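PDB 3WJ9: eukaryotic translation initiation factor 2A from Schizosaccharomyces pombe, which probably takes part in early translation initiation on a small set of mRNAs by directing methionyl-initiator tRNA to the 40S ribosomal subunit in a codon-dependent manner. Local coordinates for residues S5-R10 with A404-R409; I15-A20 with P28-I33; Y42-K47 with L79-L84; N381-W386 with N399-A404. All blocks are in the same frame, centred on the assembly; numbering follows the deposited sequence.

Interaction 1 (S5-R10 with A404-R409); sequences SQFAYR and AFWRPR
Ala8 and Phe405 form the hydrogen-bonded pair of this antiparallel contact: Ala8 N gives to Phe405 O at 2.7 Å, and Phe405 N returns a bond to Ala8 O at 3.1 Å. A third backbone bond runs from Arg407 N to Gln6 O (2.8 Å). A water donates to Gln6 O and Arg407 O, so Gln6 O accepts twice.

Phe7 turns its edge to the face of the Trp406 six-membered ring in a T-shaped pair, centroids 5.8 Å apart and planes at 85°. The indole meets Ser5 O and Gln6 O at its edge, in plane, while its NE1 bonds Glu360 O. Apolar packing adds Ala8 CB on Phe405 CE1 (3.6 Å) and Phe7 CB on Trp406 CE3 (3.9 Å).

Arg407 CG stands anti to the backbone N (chi1 176°), and the side chain crosses that of Gln6 at about a right angle, Gln6 CB over one guanidinium face and Arg409 CZ over the opposite. Gln6 NE2 and Arg407 NH1, both donors, do not bond each other; NE2 goes to Thr62 O, and NH1 makes a salt bridge with Glu63.

Pairing of an N-terminal with a C-terminal strand within one blade is the "velcro" closure of a beta-propeller.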
loop_
_atom_site.group_PDB
_atom_site.type_symbol
_atom_site.label_atom_id
_atom_site.label_comp_id
_atom_site.label_asym_id
_atom_site.label_seq_id
_atom_site.Cartn_x
_atom_site.Cartn_y
_atom_site.Cartn_z
ATOM N N SER A 5 -10.786 0.796 19.010
ATOM C CA SER A 5 -10.356 1.493 17.801
ATOM C C SER A 5 -8.864 1.817 17.875
ATOM O O SER A 5 -8.484 2.972 18.050
ATOM C CB SER A 5 -11.170 2.775 17.596
ATOM O OG SER A 5 -12.559 2.534 17.737
ATOM N N GLN A 6 -8.020 0.797 17.733
ATOM C CA GLN A 6 -6.585 0.961 17.958
ATOM C C GLN A 6 -5.852 1.525 16.746
ATOM O O GLN A 6 -6.149 1.181 15.603
ATOM C CB GLN A 6 -5.941 -0.373 18.363
ATOM C CG GLN A 6 -4.453 -0.256 18.720
ATOM C CD GLN A 6 -3.784 -1.594 18.997
ATOM O OE1 GLN A 6 -2.614 -1.795 18.667
ATOM N NE2 GLN A 6 -4.520 -2.511 19.613
ATOM N N PHE A 7 -4.895 2.404 17.020
ATOM C CA PHE A 7 -3.959 2.884 16.013
ATOM C C PHE A 7 -2.555 2.891 16.606
ATOM O O PHE A 7 -2.390 2.784 17.820
ATOM C CB PHE A 7 -4.348 4.280 15.519
ATOM C CG PHE A 7 -4.303 5.339 16.586
ATOM C CD1 PHE A 7 -5.428 5.622 17.342
ATOM C CD2 PHE A 7 -3.145 6.063 16.820
ATOM C CE1 PHE A 7 -5.397 6.598 18.322
ATOM C CE2 PHE A 7 -3.106 7.039 17.798
ATOM C CZ PHE A 7 -4.236 7.307 18.549
ATOM N N ALA A 8 -1.545 3.011 15.752
ATOM C CA ALA A 8 -0.165 3.084 16.215
ATOM C C ALA A 8 0.414 4.462 15.943
ATOM O O ALA A 8 -0.074 5.184 15.079
ATOM C CB ALA A 8 0.679 2.017 15.543
ATOM N N TYR A 9 1.452 4.825 16.687
ATOM C CA TYR A 9 2.141 6.087 16.452
ATOM C C TYR A 9 3.633 5.926 16.693
ATOM O O TYR A 9 4.055 5.124 17.525
ATOM C CB TYR A 9 1.580 7.197 17.348
ATOM C CG TYR A 9 1.982 7.082 18.804
ATOM C CD1 TYR A 9 1.232 6.327 19.692
ATOM C CD2 TYR A 9 3.108 7.739 19.290
ATOM C CE1 TYR A 9 1.594 6.220 21.021
ATOM C CE2 TYR A 9 3.478 7.637 20.617
ATOM C CZ TYR A 9 2.717 6.878 21.479
ATOM O OH TYR A 9 3.081 6.774 22.802
ATOM N N ARG A 10 4.427 6.693 15.958
ATOM C CA ARG A 10 5.862 6.732 16.181
ATOM C C ARG A 10 6.385 8.142 15.965
ATOM O O ARG A 10 6.442 8.628 14.839
ATOM C CB ARG A 10 6.589 5.751 15.261
ATOM C CG ARG A 10 8.091 5.704 15.492
ATOM C CD ARG A 10 8.772 4.752 14.527
ATOM N NE ARG A 10 8.634 5.183 13.141
ATOM C CZ ARG A 10 9.484 5.997 12.524
ATOM N NH1 ARG A 10 10.543 6.465 13.170
ATOM N NH2 ARG A 10 9.281 6.337 11.260
ATOM N N ALA A 404 1.543 7.476 11.853
ATOM C CA ALA A 404 0.385 7.204 12.691
ATOM C C ALA A 404 -0.685 6.543 11.834
ATOM O O ALA A 404 -1.133 7.120 10.847
ATOM C CB ALA A 404 -0.140 8.487 13.319
ATOM N N PHE A 405 -1.094 5.334 12.205
ATOM C CA PHE A 405 -1.998 4.561 11.358
ATOM C C PHE A 405 -2.884 3.612 12.154
ATOM O O PHE A 405 -2.487 3.107 13.203
ATOM C CB PHE A 405 -1.195 3.772 10.318
ATOM C CG PHE A 405 0.096 3.207 10.847
ATOM C CD1 PHE A 405 0.106 2.034 11.580
ATOM C CD2 PHE A 405 1.302 3.845 10.600
ATOM C CE1 PHE A 405 1.291 1.512 12.070
ATOM C CE2 PHE A 405 2.490 3.327 11.084
ATOM C CZ PHE A 405 2.484 2.160 11.820
ATOM N N TRP A 406 -4.087 3.375 11.638
ATOM C CA TRP A 406 -5.037 2.447 12.243
ATOM C C TRP A 406 -4.522 1.014 12.250
ATOM O O TRP A 406 -3.753 0.616 11.374
ATOM C CB TRP A 406 -6.371 2.485 11.496
ATOM C CG TRP A 406 -7.125 3.765 11.622
ATOM C CD1 TRP A 406 -7.352 4.683 10.639
ATOM C CD2 TRP A 406 -7.773 4.264 12.795
ATOM N NE1 TRP A 406 -8.097 5.726 11.129
ATOM C CE2 TRP A 406 -8.368 5.494 12.452
ATOM C CE3 TRP A 406 -7.906 3.792 14.104
ATOM C CZ2 TRP A 406 -9.083 6.259 13.372
ATOM C CZ3 TRP A 406 -8.616 4.552 15.014
ATOM C CH2 TRP A 406 -9.195 5.770 14.644
ATOM N N ARG A 407 -4.958 0.241 13.240
ATOM C CA ARG A 407 -4.748 -1.198 13.227
ATOM C C ARG A 407 -5.855 -1.835 12.398
ATOM O O ARG A 407 -7.012 -1.855 12.819
ATOM C CB ARG A 407 -4.742 -1.768 14.643
ATOM C CG ARG A 407 -4.612 -3.276 14.691
ATOM C CD ARG A 407 -5.062 -3.820 16.030
ATOM N NE ARG A 407 -6.456 -3.492 16.306
ATOM C CZ ARG A 407 -7.131 -3.942 17.358
ATOM N NH1 ARG A 407 -6.540 -4.745 18.232
ATOM N NH2 ARG A 407 -8.399 -3.595 17.534
ATOM N N PRO A 408 -5.505 -2.355 11.211
ATOM C CA PRO A 408 -6.492 -2.867 10.252
ATOM C C PRO A 408 -7.216 -4.121 10.737
ATOM O O PRO A 408 -6.576 -5.052 11.223
ATOM C CB PRO A 408 -5.643 -3.183 9.018
ATOM C CG PRO A 408 -4.288 -3.465 9.562
ATOM C CD PRO A 408 -4.124 -2.543 10.734
ATOM N N ARG A 409 -8.540 -4.134 10.609
ATOM C CA ARG A 409 -9.339 -5.307 10.953
ATOM C C ARG A 409 -10.147 -5.749 9.736
ATOM O O ARG A 409 -10.606 -4.912 8.961
ATOM C CB ARG A 409 -10.277 -5.014 12.127
ATOM C CG ARG A 409 -9.655 -4.234 13.280
ATOM C CD ARG A 409 -8.381 -4.875 13.806
ATOM N NE ARG A 409 -8.612 -6.157 14.464
ATOM C CZ ARG A 409 -7.639 -6.946 14.908
ATOM N NH1 ARG A 409 -6.372 -6.586 14.758
ATOM N NH2 ARG A 409 -7.931 -8.096 15.499
HETATM O O HOH W 1 -8.295 -0.507 14.747
#

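Interaction 2 (I15-A20 with P28-I33); sequences IGLVNA and PKFEAI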
loop_
_atom_site.group_PDB
_atom_site.type_symbol
_atom_site.label_atom_id
_atom_site.label_comp_id
_atom_site.label_asym_id
_atom_site.label_seq_id
_atom_site.Cartn_x
_atom_site.Cartn_y
_atom_site.Cartn_z
ATOM N N ILE A 15 7.129 5.823 20.831
ATOM C CA ILE A 15 6.407 4.929 19.938
ATOM C C ILE A 15 5.471 4.039 20.747
ATOM O O ILE A 15 5.858 3.479 21.773
ATOM C CB ILE A 15 7.369 4.061 19.096
ATOM C CG1 ILE A 15 6.575 3.062 18.254
ATOM C CG2 ILE A 15 8.383 3.349 19.985
ATOM C CD1 ILE A 15 7.433 2.164 17.412
ATOM N N GLY A 16 4.229 3.921 20.293
ATOM C CA GLY A 16 3.260 3.124 21.015
ATOM C C GLY A 16 1.992 2.803 20.254
ATOM O O GLY A 16 1.740 3.328 19.171
ATOM N N LEU A 17 1.198 1.914 20.838
ATOM C CA LEU A 17 -0.116 1.591 20.310
ATOM C C LEU A 17 -1.150 2.263 21.206
ATOM O O LEU A 17 -0.932 2.407 22.406
ATOM C CB LEU A 17 -0.314 0.073 20.246
ATOM C CG LEU A 17 0.894 -0.699 19.695
ATOM C CD1 LEU A 17 0.626 -2.196 19.612
ATOM C CD2 LEU A 17 1.316 -0.153 18.339
ATOM N N VAL A 18 -2.260 2.704 20.624
ATOM C CA VAL A 18 -3.255 3.463 21.374
ATOM C C VAL A 18 -4.663 2.933 21.136
ATOM O O VAL A 18 -5.167 2.980 20.015
ATOM C CB VAL A 18 -3.217 4.964 21.001
ATOM C CG1 VAL A 18 -4.297 5.726 21.740
ATOM C CG2 VAL A 18 -1.852 5.562 21.298
ATOM N N ASN A 19 -5.295 2.426 22.190
ATOM C CA ASN A 19 -6.676 1.973 22.097
ATOM C C ASN A 19 -7.633 3.140 22.331
ATOM O O ASN A 19 -7.880 3.532 23.472
ATOM C CB ASN A 19 -6.941 0.843 23.095
ATOM C CG ASN A 19 -6.213 -0.438 22.731
ATOM O OD1 ASN A 19 -6.000 -0.729 21.556
ATOM N ND2 ASN A 19 -5.832 -1.211 23.741
ATOM N N ALA A 20 -8.164 3.691 21.242
ATOM C CA ALA A 20 -8.990 4.895 21.297
ATOM C C ALA A 20 -10.297 4.669 22.052
ATOM O O ALA A 20 -10.884 5.613 22.583
ATOM C CB ALA A 20 -9.277 5.399 19.892
ATOM N N PRO A 28 -1.446 -3.269 27.888
ATOM C CA PRO A 28 -0.628 -3.371 29.107
ATOM C C PRO A 28 0.770 -3.965 28.932
ATOM O O PRO A 28 1.704 -3.504 29.588
ATOM C CB PRO A 28 -1.472 -4.279 30.015
ATOM C CG PRO A 28 -2.419 -4.981 29.097
ATOM C CD PRO A 28 -2.728 -3.974 28.041
ATOM N N LYS A 29 0.915 -4.964 28.067
ATOM C CA LYS A 29 2.184 -5.676 27.943
ATOM C C LYS A 29 3.128 -5.050 26.920
ATOM O O LYS A 29 4.049 -5.712 26.444
ATOM C CB LYS A 29 1.934 -7.139 27.570
ATOM C CG LYS A 29 1.023 -7.886 28.524
ATOM C CD LYS A 29 1.667 -8.052 29.886
ATOM C CE LYS A 29 0.772 -8.851 30.816
ATOM N NZ LYS A 29 1.386 -9.038 32.157
ATOM N N PHE A 30 2.914 -3.782 26.585
ATOM C CA PHE A 30 3.712 -3.150 25.536
ATOM C C PHE A 30 4.783 -2.190 26.047
ATOM O O PHE A 30 4.522 -1.324 26.883
ATOM C CB PHE A 30 2.812 -2.398 24.553
ATOM C CG PHE A 30 3.573 -1.699 23.459
ATOM C CD1 PHE A 30 4.055 -2.406 22.370
ATOM C CD2 PHE A 30 3.818 -0.336 23.526
ATOM C CE1 PHE A 30 4.761 -1.767 21.366
ATOM C CE2 PHE A 30 4.524 0.306 22.528
ATOM C CZ PHE A 30 4.994 -0.407 21.446
ATOM N N GLU A 31 5.990 -2.356 25.514
ATOM C CA GLU A 31 7.081 -1.406 25.702
ATOM C C GLU A 31 8.109 -1.592 24.582
ATOM O O GLU A 31 8.311 -2.707 24.099
ATOM C CB GLU A 31 7.733 -1.578 27.078
ATOM C CG GLU A 31 8.967 -0.713 27.287
ATOM C CD GLU A 31 9.526 -0.816 28.689
ATOM O OE1 GLU A 31 10.609 -1.415 28.851
ATOM O OE2 GLU A 31 8.889 -0.287 29.623
ATOM N N ALA A 32 8.744 -0.497 24.167
ATOM C CA ALA A 32 9.679 -0.517 23.044
ATOM C C ALA A 32 11.085 -0.975 23.440
ATOM O O ALA A 32 11.342 -1.291 24.600
ATOM C CB ALA A 32 9.742 0.859 22.399
ATOM N N ILE A 33 11.990 -1.006 22.462
ATOM C CA ILE A 33 13.381 -1.397 22.692
ATOM C C ILE A 33 14.189 -0.216 23.232
ATOM O O ILE A 33 13.780 0.938 23.087
ATOM C CB ILE A 33 14.057 -1.924 21.390
ATOM C CG1 ILE A 33 13.152 -2.906 20.652
ATOM C CG2 ILE A 33 15.380 -2.621 21.682
ATOM C CD1 ILE A 33 13.748 -3.389 19.344
#
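Phe30 reaches strand 15-19 with the far part of its ring. Its CE2 sits 3.4 Å from Gly16 CA and 3.5 Å from Ile15 O, and that carbonyl oxygen lies at the ring edge, in plane. Leu17 comes in over one ring face, its CG 4.3 Å from Phe30 CE1, a looser touch. Two residues further on, Ala32 CB meets Ile15 CG2 at 3.7 Å. No hydrogen bond crosses, so side-chain packing against backbone and aliphatic groups makes the contact.

Phe30 CG stands anti to the backbone N (chi1 179°), and the ring extends from there toward the strand, with Asn60 of strand 57-61 also touching it. Behind the first shell, Ile15 leans on Tyr51 and Leu17 on Phe49, both from strand 48-53. The strand itself is held by backbone bonds between Gly16 and Tyr9 and between Val18 and Phe7. On the loop side, Ser26 OG bonds Leu17 O, and Lys29 is tied through its backbone to Ser64.

Segment 28-33 belongs to the long link between strand 15-19, an outer strand of one blade, and strand 37-42, which opens the next: the blade-to-blade crossing of a beta-propeller, here running back alongside the outer strand.

Interaction 3 (Y42-K47 with L79-L84); sequences YSPNGK and LGFSPL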
loop_
_atom_site.group_PDB
_atom_site.type_symbol
_atom_site.label_atom_id
_atom_site.label_comp_id
_atom_site.label_asym_id
_atom_site.label_seq_id
_atom_site.Cartn_x
_atom_site.Cartn_y
_atom_site.Cartn_z
ATOM N N TYR A 42 1.855 -2.515 10.627
ATOM C CA TYR A 42 0.921 -3.567 11.022
ATOM C C TYR A 42 0.885 -4.677 9.975
ATOM O O TYR A 42 1.143 -4.435 8.794
ATOM C CB TYR A 42 -0.497 -3.011 11.203
ATOM C CG TYR A 42 -0.778 -2.330 12.527
ATOM C CD1 TYR A 42 -0.857 -3.056 13.709
ATOM C CD2 TYR A 42 -1.007 -0.964 12.586
ATOM C CE1 TYR A 42 -1.127 -2.431 14.916
ATOM C CE2 TYR A 42 -1.277 -0.331 13.785
ATOM C CZ TYR A 42 -1.336 -1.069 14.947
ATOM O OH TYR A 42 -1.608 -0.441 16.141
ATOM N N SER A 43 0.558 -5.890 10.409
ATOM C CA SER A 43 0.226 -6.964 9.480
ATOM C C SER A 43 -1.132 -6.644 8.859
ATOM O O SER A 43 -1.963 -6.009 9.506
ATOM C CB SER A 43 0.213 -8.323 10.190
ATOM O OG SER A 43 -0.698 -8.333 11.274
ATOM N N PRO A 44 -1.352 -7.064 7.599
ATOM C CA PRO A 44 -2.562 -6.722 6.839
ATOM C C PRO A 44 -3.866 -6.955 7.604
ATOM O O PRO A 44 -4.845 -6.244 7.375
ATOM C CB PRO A 44 -2.477 -7.650 5.626
ATOM C CG PRO A 44 -1.018 -7.846 5.422
ATOM C CD PRO A 44 -0.428 -7.894 6.805
ATOM N N ASN A 45 -3.868 -7.942 8.495
ATOM C CA ASN A 45 -5.029 -8.242 9.325
ATOM C C ASN A 45 -4.942 -7.608 10.711
ATOM O O ASN A 45 -5.837 -7.778 11.536
ATOM C CB ASN A 45 -5.207 -9.756 9.456
ATOM C CG ASN A 45 -3.889 -10.484 9.628
ATOM O OD1 ASN A 45 -2.905 -10.177 8.956
ATOM N ND2 ASN A 45 -3.867 -11.465 10.523
ATOM N N GLY A 46 -3.856 -6.885 10.962
ATOM C CA GLY A 46 -3.691 -6.150 12.203
ATOM C C GLY A 46 -3.550 -6.995 13.455
ATOM O O GLY A 46 -3.765 -6.507 14.565
ATOM N N LYS A 47 -3.188 -8.262 13.289
ATOM C CA LYS A 47 -2.976 -9.135 14.437
ATOM C C LYS A 47 -1.580 -8.947 15.019
ATOM O O LYS A 47 -1.320 -9.329 16.160
ATOM C CB LYS A 47 -3.193 -10.600 14.052
ATOM C CG LYS A 47 -4.637 -10.955 13.746
ATOM C CD LYS A 47 -4.807 -12.454 13.554
ATOM C CE LYS A 47 -6.248 -12.814 13.236
ATOM N NZ LYS A 47 -6.416 -14.281 13.048
ATOM N N LEU A 79 9.970 -2.375 6.244
ATOM C CA LEU A 79 9.401 -3.594 6.804
ATOM C C LEU A 79 8.120 -3.950 6.053
ATOM O O LEU A 79 7.453 -3.073 5.505
ATOM C CB LEU A 79 9.122 -3.421 8.300
ATOM C CG LEU A 79 10.291 -3.016 9.205
ATOM C CD1 LEU A 79 9.793 -2.628 10.589
ATOM C CD2 LEU A 79 11.318 -4.133 9.306
ATOM N N GLY A 80 7.779 -5.235 6.024
ATOM C CA GLY A 80 6.594 -5.678 5.314
ATOM C C GLY A 80 6.073 -7.026 5.769
ATOM O O GLY A 80 6.820 -7.996 5.857
ATOM N N PHE A 81 4.778 -7.078 6.059
ATOM C CA PHE A 81 4.118 -8.322 6.434
ATOM C C PHE A 81 3.522 -9.015 5.217
ATOM O O PHE A 81 2.946 -8.368 4.341
ATOM C CB PHE A 81 3.011 -8.058 7.457
ATOM C CG PHE A 81 3.488 -7.969 8.880
ATOM C CD1 PHE A 81 3.724 -9.114 9.621
ATOM C CD2 PHE A 81 3.682 -6.739 9.482
ATOM C CE1 PHE A 81 4.151 -9.033 10.932
ATOM C CE2 PHE A 81 4.108 -6.649 10.790
ATOM C CZ PHE A 81 4.344 -7.799 11.518
ATOM N N SER A 82 3.663 -10.334 5.168
ATOM C CA SER A 82 2.951 -11.144 4.193
ATOM C C SER A 82 1.464 -11.140 4.571
ATOM O O SER A 82 1.137 -10.923 5.736
ATOM C CB SER A 82 3.529 -12.560 4.162
ATOM O OG SER A 82 3.418 -13.180 5.430
ATOM N N PRO A 83 0.563 -11.365 3.593
ATOM C CA PRO A 83 -0.890 -11.214 3.768
ATOM C C PRO A 83 -1.464 -11.829 5.045
ATOM O O PRO A 83 -2.402 -11.268 5.613
ATOM C CB PRO A 83 -1.455 -11.928 2.538
ATOM C CG PRO A 83 -0.431 -11.710 1.505
ATOM C CD PRO A 83 0.890 -11.791 2.222
ATOM N N LEU A 84 -0.914 -12.954 5.489
ATOM C CA LEU A 84 -1.394 -13.600 6.705
ATOM C C LEU A 84 -0.411 -13.390 7.856
ATOM O O LEU A 84 -0.542 -14.000 8.919
ATOM C CB LEU A 84 -1.627 -15.092 6.464
ATOM C CG LEU A 84 -2.701 -15.441 5.430
ATOM C CD1 LEU A 84 -2.755 -16.939 5.186
ATOM C CD2 LEU A 84 -4.064 -14.926 5.870
#
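Ser43 sits on the Phe81 ring. Its CB lies over one face, 3.7 Å from the Phe81 centroid and 19° off the ring normal, displaced toward the rim, which makes a CH-pi contact. Phe81 CG stands anti to its carbonyl carbon (chi1 -84°), close to Ser43 CB. Ser43 N is 3.4 Å from Phe81 CD2. Ser43 OG instead bonds Leu48 N in its own hairpin.

Pro44 meets Phe81 at the root of its side chain, not on the ring, with Pro44 CD 3.5 Å from Phe81 CB and the two side chains crossing obliquely. The other flank of the proline lies against the backbone that follows Phe81, Pro44 CB 3.6 Å from Pro83 O.

Ser43 to Gly46 form a type I beta turn. Segment 79-84, in WD repeat 1, carries the same aromatic-Ser-Pro sequence, and there too the serine hydroxyl, Ser82 OG, bonds a backbone N further on, that of Tyr87, and also the carboxylate of Glu136. Corresponding Ser-Pro segments of adjacent blades, probably in similar turns, thus lie against each other.

An alanine in place of Phe81 would probably leave Ser43 CB without the ring face it rests on and open a gap beside Leu48 and Ala50, although CB could still touch Pro44.

With no hydrogen bond across it, the contact rests mainly on van der Waals fit and the CH-pi contact, while both serine hydroxyls are engaged away from it.

Interaction 4 (N381-W386 with N399-A404); sequences NSIKIW and NELYQA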
loop_
_atom_site.group_PDB
_atom_site.type_symbol
_atom_site.label_atom_id
_atom_site.label_comp_id
_atom_site.label_asym_id
_atom_site.label_seq_id
_atom_site.Cartn_x
_atom_site.Cartn_y
_atom_site.Cartn_z
ATOM N N ASN A 381 3.576 19.049 13.510
ATOM C CA ASN A 381 3.257 17.624 13.501
ATOM C C ASN A 381 2.192 17.273 14.538
ATOM O O ASN A 381 2.263 17.717 15.684
ATOM C CB ASN A 381 4.517 16.789 13.739
ATOM C CG ASN A 381 5.483 16.851 12.573
ATOM O OD1 ASN A 381 6.697 16.929 12.758
ATOM N ND2 ASN A 381 4.945 16.823 11.360
ATOM N N SER A 382 1.208 16.473 14.135
ATOM C CA SER A 382 0.083 16.170 15.014
ATOM C C SER A 382 -0.717 14.935 14.601
ATOM O O SER A 382 -0.491 14.353 13.538
ATOM C CB SER A 382 -0.856 17.377 15.083
ATOM O OG SER A 382 -1.483 17.601 13.831
ATOM N N ILE A 383 -1.646 14.540 15.469
ATOM C CA ILE A 383 -2.624 13.497 15.173
ATOM C C ILE A 383 -4.022 14.006 15.500
ATOM O O ILE A 383 -4.232 14.624 16.544
ATOM C CB ILE A 383 -2.367 12.201 15.976
ATOM C CG1 ILE A 383 -1.022 11.583 15.605
ATOM C CG2 ILE A 383 -3.474 11.187 15.730
ATOM C CD1 ILE A 383 -0.712 10.312 16.371
ATOM N N LYS A 384 -4.977 13.754 14.611
ATOM C CA LYS A 384 -6.368 14.094 14.885
ATOM C C LYS A 384 -7.310 13.019 14.349
ATOM O O LYS A 384 -7.258 12.670 13.171
ATOM C CB LYS A 384 -6.722 15.456 14.284
ATOM C CG LYS A 384 -8.116 15.939 14.630
ATOM C CD LYS A 384 -8.246 17.431 14.395
ATOM C CE LYS A 384 -9.639 17.926 14.727
ATOM N NZ LYS A 384 -9.806 19.363 14.377
ATOM N N ILE A 385 -8.161 12.494 15.226
ATOM C CA ILE A 385 -9.167 11.513 14.832
ATOM C C ILE A 385 -10.533 12.191 14.741
ATOM O O ILE A 385 -10.945 12.893 15.663
ATOM C CB ILE A 385 -9.240 10.321 15.819
ATOM C CG1 ILE A 385 -7.970 9.469 15.743
ATOM C CG2 ILE A 385 -10.443 9.447 15.520
ATOM C CD1 ILE A 385 -6.848 9.933 16.645
ATOM N N TRP A 386 -11.226 11.985 13.625
ATOM C CA TRP A 386 -12.503 12.649 13.371
ATOM C C TRP A 386 -13.643 11.649 13.292
ATOM O O TRP A 386 -13.438 10.504 12.897
ATOM C CB TRP A 386 -12.469 13.438 12.055
ATOM C CG TRP A 386 -11.230 14.237 11.790
ATOM C CD1 TRP A 386 -9.971 13.756 11.575
ATOM C CD2 TRP A 386 -11.142 15.660 11.657
ATOM N NE1 TRP A 386 -9.101 14.792 11.344
ATOM C CE2 TRP A 386 -9.796 15.973 11.386
ATOM C CE3 TRP A 386 -12.069 16.703 11.753
ATOM C CZ2 TRP A 386 -9.355 17.281 11.205
ATOM C CZ3 TRP A 386 -11.628 18.000 11.579
ATOM C CH2 TRP A 386 -10.284 18.278 11.307
ATOM N N ASN A 399 6.260 17.251 18.254
ATOM C CA ASN A 399 7.366 18.026 17.702
ATOM C C ASN A 399 7.795 17.432 16.369
ATOM O O ASN A 399 7.760 18.101 15.337
ATOM C CB ASN A 399 8.551 18.068 18.670
ATOM C CG ASN A 399 9.779 18.723 18.061
ATOM O OD1 ASN A 399 10.656 18.045 17.525
ATOM N ND2 ASN A 399 9.844 20.048 18.139
ATOM N N GLU A 400 8.191 16.164 16.396
ATOM C CA GLU A 400 8.556 15.456 15.177
ATOM C C GLU A 400 7.886 14.087 15.119
ATOM O O GLU A 400 8.451 13.084 15.553
ATOM C CB GLU A 400 10.075 15.312 15.075
ATOM C CG GLU A 400 10.581 15.075 13.664
ATOM C CD GLU A 400 12.092 15.115 13.573
ATOM O OE1 GLU A 400 12.757 14.864 14.600
ATOM O OE2 GLU A 400 12.615 15.404 12.477
ATOM N N LEU A 401 6.668 14.061 14.586
ATOM C CA LEU A 401 5.930 12.817 14.401
ATOM C C LEU A 401 6.274 12.198 13.052
ATOM O O LEU A 401 6.402 12.902 12.050
ATOM C CB LEU A 401 4.424 13.062 14.502
ATOM C CG LEU A 401 3.518 11.864 14.206
ATOM C CD1 LEU A 401 3.625 10.814 15.303
ATOM C CD2 LEU A 401 2.078 12.304 14.011
ATOM N N TYR A 402 6.418 10.877 13.027
ATOM C CA TYR A 402 6.858 10.192 11.820
ATOM C C TYR A 402 5.725 9.445 11.116
ATOM O O TYR A 402 5.521 9.612 9.917
ATOM C CB TYR A 402 8.010 9.244 12.154
ATOM C CG TYR A 402 9.244 9.983 12.618
ATOM C CD1 TYR A 402 9.641 11.157 11.991
ATOM C CD2 TYR A 402 10.012 9.514 13.676
ATOM C CE1 TYR A 402 10.766 11.842 12.397
ATOM C CE2 TYR A 402 11.148 10.197 14.087
ATOM C CZ TYR A 402 11.516 11.362 13.446
ATOM O OH TYR A 402 12.637 12.052 13.847
ATOM N N GLN A 403 4.991 8.619 11.853
ATOM C CA GLN A 403 3.835 7.935 11.286
ATOM C C GLN A 403 2.764 7.664 12.336
ATOM O O GLN A 403 3.035 7.629 13.539
ATOM C CB GLN A 403 4.245 6.618 10.623
ATOM C CG GLN A 403 5.184 5.735 11.450
ATOM C CD GLN A 403 6.051 4.827 10.591
ATOM O OE1 GLN A 403 6.869 5.285 9.789
ATOM N NE2 GLN A 403 5.878 3.526 10.764
ATOM N N ALA A 404 1.543 7.476 11.853
ATOM C CA ALA A 404 0.385 7.204 12.691
ATOM C C ALA A 404 -0.685 6.543 11.834
ATOM O O ALA A 404 -1.133 7.120 10.847
ATOM C CB ALA A 404 -0.140 8.487 13.319
#
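Ile383, Leu401 and Ala404 make the tight end of this contact. The Ile383 and Leu401 side chains cross at about a right angle, with Ile383 CG1 3.6 Å from Leu401 CD2. Further out on the same isoleucine, CD1 touches Ala404 CB, also at 3.6 Å. Leu401 CG is anti to the backbone N (chi1 175°), and from that branch CD2 reaches the Ser382 carbonyl, 3.3 Å from its O. Tyr9 and Phe398 add to the packing round Ile383.

Strands 382-386 and 401-404 run 26° from parallel with axes 8.6 Å apart, too far for backbone pairing. They belong to neighbouring blades of the propeller, the first in WD repeat 4, and side chains fill the space between the two sheets. A classic beta bulge, in which Tyr402 and Gln403 both face Arg10, interrupts the second strand between Leu401 and Ala404.

Toward the loop end the contact turns polar and looser. Asn381 OD1 takes a weak hydrogen bond from Leu401 N, 3.4 Å long and bent to 140°. The same OD1 lies 3.0 Å from Asn399 O, a pair of acceptors that do not bond. What fixes the amide is its other end, ND2, which bonds Val372 O and Leu377 O. An alanine at Asn381 would probably cost Val372 O and Leu377 O the ND2 donor and leave Leu401 N without its weak acceptor, though CB could still meet Leu401 CB. Asn399 itself is exposed, and beside it Glu400 turns its carboxylate to a salt bridge with Arg378.

Interaction 1 joins the two ends of the chain, and the other three follow within the span it closes: interaction 2, then 3, then 4. Interactions 1, 2 and 4 reach the three-stranded sheet 15-19, 6-11, 401-406. The centre of interaction 1 is about 11 Å from that of interaction 2 and about 12 Å from those of 3 and 4. Interactions 3 and 4, about 22 Å apart between centres, do not touch. Interaction 3 meets interaction 1 through Tyr42, whose OH bonds Gln6 OE1 and whose ring meets Phe405. The closing blade is thus tied to the blades before and after it, completing the beta-propeller ring that makes up this part of the longer factor.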